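Carbonic anhydrase (Porphyridium purpureum, PDB 1DDZ) catalyses the zinc-dependent hydration of carbon dioxide to hydrogencarbonate, as a beta-class carbonic anhydrase. Local coordinates at the interface of chains A and B. Coordinates in Å, arbitrary orientation; residue numbers count along the deposited sequence, not the author numbering. Chains: chain A/B, Carbonic anhydrase.

The interface of chains A and B. Residues chain A 103-105, 150, 154, 157; chain B 103-105, 150, 154, 157.
NE2 of A:His154 is gripped across the two-fold interface of the deposited pair by one hydrogen bond, to the hydroxyl OG of B:Ser105 at 2.7 Å, bent to 143° at the hydrogen. The structure alone does not show which partner donates; serine suits the place because a hydroxyl can give or accept. Its OG takes the crowded position between backbone N and carbonyl carbon, and CB lies at the edge of the imidazole, in its plane. A:His154 has CG anti to its carbonyl carbon, and its flat ring, offering faces as well as a polar NE2, is sandwiched: apolar CG1 of A:Ile103, apt for a ring face, lies over the centre of one, 3.7 Å above the ring plane, while ND1 of B:His104 lies toward the rim of the other. The two imidazoles meet edge to face, planes 89° apart, their side chains sliding past in opposite directions. An alanine here loses the bond to B:Ser105 and the ring B:His104 packs on, and would probably loosen this part of the interface. Tip to tip with B:His104 comes A:Asp157, its carboxylate at the ring edge, planes 54° apart, OD2 3.5 Å from ND1; an acid so placed would probably favour a protonated imidazole. Water 1 joins the amide OD1 of A:Asn150, a ready acceptor (2.7 Å), to the carbonyl O of B:His104 (3.0 Å). Every contact recurs with chains exchanged, probably helping hold the pair together: helix 147-161 presents Asn150, His154 and Asp157 to the partner's loop 103-105, just ahead of helix 107-119.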
ATOM      1  N   ILE A 103      -3.632   7.868  -4.440  1.00 10.49           N
ATOM      2  CA  ILE A 103      -3.040   7.917  -3.114  1.00  8.38           C
ATOM      3  C   ILE A 103      -1.517   7.975  -3.221  1.00 12.68           C
ATOM      4  O   ILE A 103      -0.911   7.173  -3.929  1.00 16.69           O
ATOM      5  CB  ILE A 103      -3.516   6.694  -2.297  1.00  7.22           C
ATOM      6  CG1 ILE A 103      -5.025   6.783  -2.114  1.00  7.87           C
ATOM      7  CG2 ILE A 103      -2.769   6.591  -0.955  1.00  7.00           C
ATOM      8  CD1 ILE A 103      -5.683   5.488  -1.790  1.00 13.35           C
ATOM      9  N   HIS A 104      -0.901   8.906  -2.502  1.00 10.41           N
ATOM     10  CA  HIS A 104       0.542   9.101  -2.532  1.00 11.93           C
ATOM     11  C   HIS A 104       1.373   7.835  -2.475  1.00 12.55           C
ATOM     12  O   HIS A 104       2.266   7.649  -3.278  1.00 16.17           O
ATOM     13  CB  HIS A 104       1.009  10.010  -1.377  1.00 14.70           C
ATOM     14  CG  HIS A 104       0.409  11.380  -1.391  1.00 18.27           C
ATOM     15  ND1 HIS A 104      -0.329  11.884  -0.336  1.00 18.22           N
ATOM     16  CD2 HIS A 104       0.488  12.380  -2.298  1.00 14.92           C
ATOM     17  CE1 HIS A 104      -0.658  13.138  -0.593  1.00 12.71           C
ATOM     18  NE2 HIS A 104      -0.173  13.460  -1.776  1.00 19.14           N
ATOM     19  N   SER A 105       1.082   6.968  -1.513  1.00 13.58           N
ATOM     20  CA  SER A 105       1.854   5.758  -1.317  1.00  8.11           C
ATOM     21  C   SER A 105       1.231   4.472  -1.833  1.00  7.17           C
ATOM     22  O   SER A 105       1.701   3.401  -1.507  1.00 13.45           O
ATOM     23  CB  SER A 105       2.257   5.640   0.161  1.00  7.68           C
ATOM     24  OG  SER A 105       1.159   5.948   0.999  1.00 11.66           O
ATOM     25  N   ASN A 150     -11.136   1.957   4.965  1.00  9.41           N
ATOM     26  CA  ASN A 150      -9.773   2.482   5.115  1.00  7.00           C
ATOM     27  C   ASN A 150      -9.329   3.132   3.799  1.00  7.23           C
ATOM     28  O   ASN A 150      -8.606   4.121   3.779  1.00  7.78           O
ATOM     29  CB  ASN A 150      -8.828   1.364   5.535  1.00  8.68           C
ATOM     30  CG  ASN A 150      -9.227   0.727   6.862  1.00 11.34           C
ATOM     31  OD1 ASN A 150      -9.148   1.349   7.919  1.00 14.75           O
ATOM     32  ND2 ASN A 150      -9.660  -0.523   6.808  1.00  7.00           N
ATOM     33  N   HIS A 154      -9.568   8.349   2.460  1.00 10.27           N
ATOM     34  CA  HIS A 154      -8.909   9.353   1.639  1.00  8.35           C
ATOM     35  C   HIS A 154      -9.899  10.327   1.051  1.00  8.73           C
ATOM     36  O   HIS A 154      -9.611  11.508   0.924  1.00 12.37           O
ATOM     37  CB  HIS A 154      -8.070   8.702   0.536  1.00  8.71           C
ATOM     38  CG  HIS A 154      -6.875   7.976   1.056  1.00  7.00           C
ATOM     39  ND1 HIS A 154      -5.722   8.627   1.448  1.00  7.00           N
ATOM     40  CD2 HIS A 154      -6.659   6.665   1.296  1.00  7.00           C
ATOM     41  CE1 HIS A 154      -4.858   7.746   1.911  1.00  7.00           C
ATOM     42  NE2 HIS A 154      -5.406   6.551   1.827  1.00  7.00           N
ATOM     43  N   ASP A 157     -10.741  12.780   3.619  1.00 14.05           N
ATOM     44  CA  ASP A 157      -9.761  13.842   3.744  1.00 12.89           C
ATOM     45  C   ASP A 157     -10.123  14.937   2.772  1.00 14.30           C
ATOM     46  O   ASP A 157      -9.953  16.097   3.082  1.00 20.93           O
ATOM     47  CB  ASP A 157      -8.361  13.344   3.463  1.00 13.09           C
ATOM     48  CG  ASP A 157      -7.792  12.564   4.612  1.00 17.70           C
ATOM     49  OD1 ASP A 157      -8.447  12.470   5.671  1.00 15.39           O
ATOM     50  OD2 ASP A 157      -6.682  12.024   4.449  1.00 19.03           O
TER
ATOM     51  N   ILE B 103      -0.827   5.842   7.759  1.00  9.50           N
ATOM     52  CA  ILE B 103      -1.527   6.101   6.493  1.00 12.23           C
ATOM     53  C   ILE B 103      -2.790   5.244   6.400  1.00 10.73           C
ATOM     54  O   ILE B 103      -2.742   4.027   6.610  1.00 15.01           O
ATOM     55  CB  ILE B 103      -0.575   5.842   5.299  1.00 10.48           C
ATOM     56  CG1 ILE B 103       0.597   6.809   5.379  1.00  7.00           C
ATOM     57  CG2 ILE B 103      -1.331   5.938   3.968  1.00  7.00           C
ATOM     58  CD1 ILE B 103       1.820   6.382   4.643  1.00  8.85           C
ATOM     59  N   HIS B 104      -3.913   5.880   6.076  1.00  8.26           N
ATOM     60  CA  HIS B 104      -5.205   5.207   5.996  1.00 11.46           C
ATOM     61  C   HIS B 104      -5.207   3.842   5.317  1.00 12.25           C
ATOM     62  O   HIS B 104      -5.741   2.876   5.846  1.00 11.96           O
ATOM     63  CB  HIS B 104      -6.230   6.084   5.271  1.00 14.23           C
ATOM     64  CG  HIS B 104      -6.489   7.400   5.931  1.00 21.92           C
ATOM     65  ND1 HIS B 104      -6.293   8.610   5.290  1.00 20.91           N
ATOM     66  CD2 HIS B 104      -7.003   7.706   7.143  1.00 20.69           C
ATOM     67  CE1 HIS B 104      -6.693   9.592   6.076  1.00 19.21           C
ATOM     68  NE2 HIS B 104      -7.126   9.067   7.207  1.00 26.27           N
ATOM     69  N   SER B 105      -4.611   3.767   4.136  1.00 11.57           N
ATOM     70  CA  SER B 105      -4.598   2.532   3.359  1.00 10.29           C
ATOM     71  C   SER B 105      -3.305   1.717   3.370  1.00  8.76           C
ATOM     72  O   SER B 105      -3.151   0.820   2.562  1.00 10.92           O
ATOM     73  CB  SER B 105      -5.026   2.833   1.921  1.00  7.00           C
ATOM     74  OG  SER B 105      -4.403   4.018   1.472  1.00  7.00           O
ATOM     75  N   ASN B 150       7.302   9.577  -2.225  1.00 12.02           N
ATOM     76  CA  ASN B 150       5.877   9.275  -2.303  1.00 10.53           C
ATOM     77  C   ASN B 150       5.334   8.977  -0.904  1.00  9.19           C
ATOM     78  O   ASN B 150       4.214   9.335  -0.552  1.00  7.52           O
ATOM     79  CB  ASN B 150       5.651   8.123  -3.269  1.00  9.27           C
ATOM     80  CG  ASN B 150       6.139   8.449  -4.662  1.00 11.44           C
ATOM     81  OD1 ASN B 150       5.609   9.338  -5.332  1.00  8.39           O
ATOM     82  ND2 ASN B 150       7.188   7.753  -5.096  1.00 13.24           N
ATOM     83  N   HIS B 154       2.829  12.311   2.476  1.00 12.90           N
ATOM     84  CA  HIS B 154       1.842  12.338   3.555  1.00 13.36           C
ATOM     85  C   HIS B 154       2.209  13.371   4.618  1.00 11.60           C
ATOM     86  O   HIS B 154       1.347  14.027   5.163  1.00 11.34           O
ATOM     87  CB  HIS B 154       1.677  10.948   4.163  1.00  9.59           C
ATOM     88  CG  HIS B 154       1.032   9.971   3.242  1.00  8.33           C
ATOM     89  ND1 HIS B 154      -0.326   9.951   3.027  1.00  7.00           N
ATOM     90  CD2 HIS B 154       1.554   8.995   2.458  1.00  7.00           C
ATOM     91  CE1 HIS B 154      -0.617   9.007   2.140  1.00  8.93           C
ATOM     92  NE2 HIS B 154       0.507   8.416   1.785  1.00  7.00           N
ATOM     93  N   ASP B 157       1.200  16.660   3.415  1.00 13.03           N
ATOM     94  CA  ASP B 157      -0.208  16.931   3.620  1.00 12.75           C
ATOM     95  C   ASP B 157      -0.389  17.538   5.007  1.00 12.75           C
ATOM     96  O   ASP B 157      -1.221  18.410   5.194  1.00 14.04           O
ATOM     97  CB  ASP B 157      -1.028  15.663   3.501  1.00 14.85           C
ATOM     98  CG  ASP B 157      -1.256  15.261   2.073  1.00 16.28           C
ATOM     99  OD1 ASP B 157      -0.875  16.017   1.145  1.00 20.02           O
ATOM    100  OD2 ASP B 157      -1.845  14.188   1.888  1.00 17.41           O
TER
HETATM  101  O   HOH W   1      -7.747   3.702   7.910  1.00 13.90           O
HETATM  102  O   HOH W   2       3.194  10.029  -4.484  1.00 14.54           O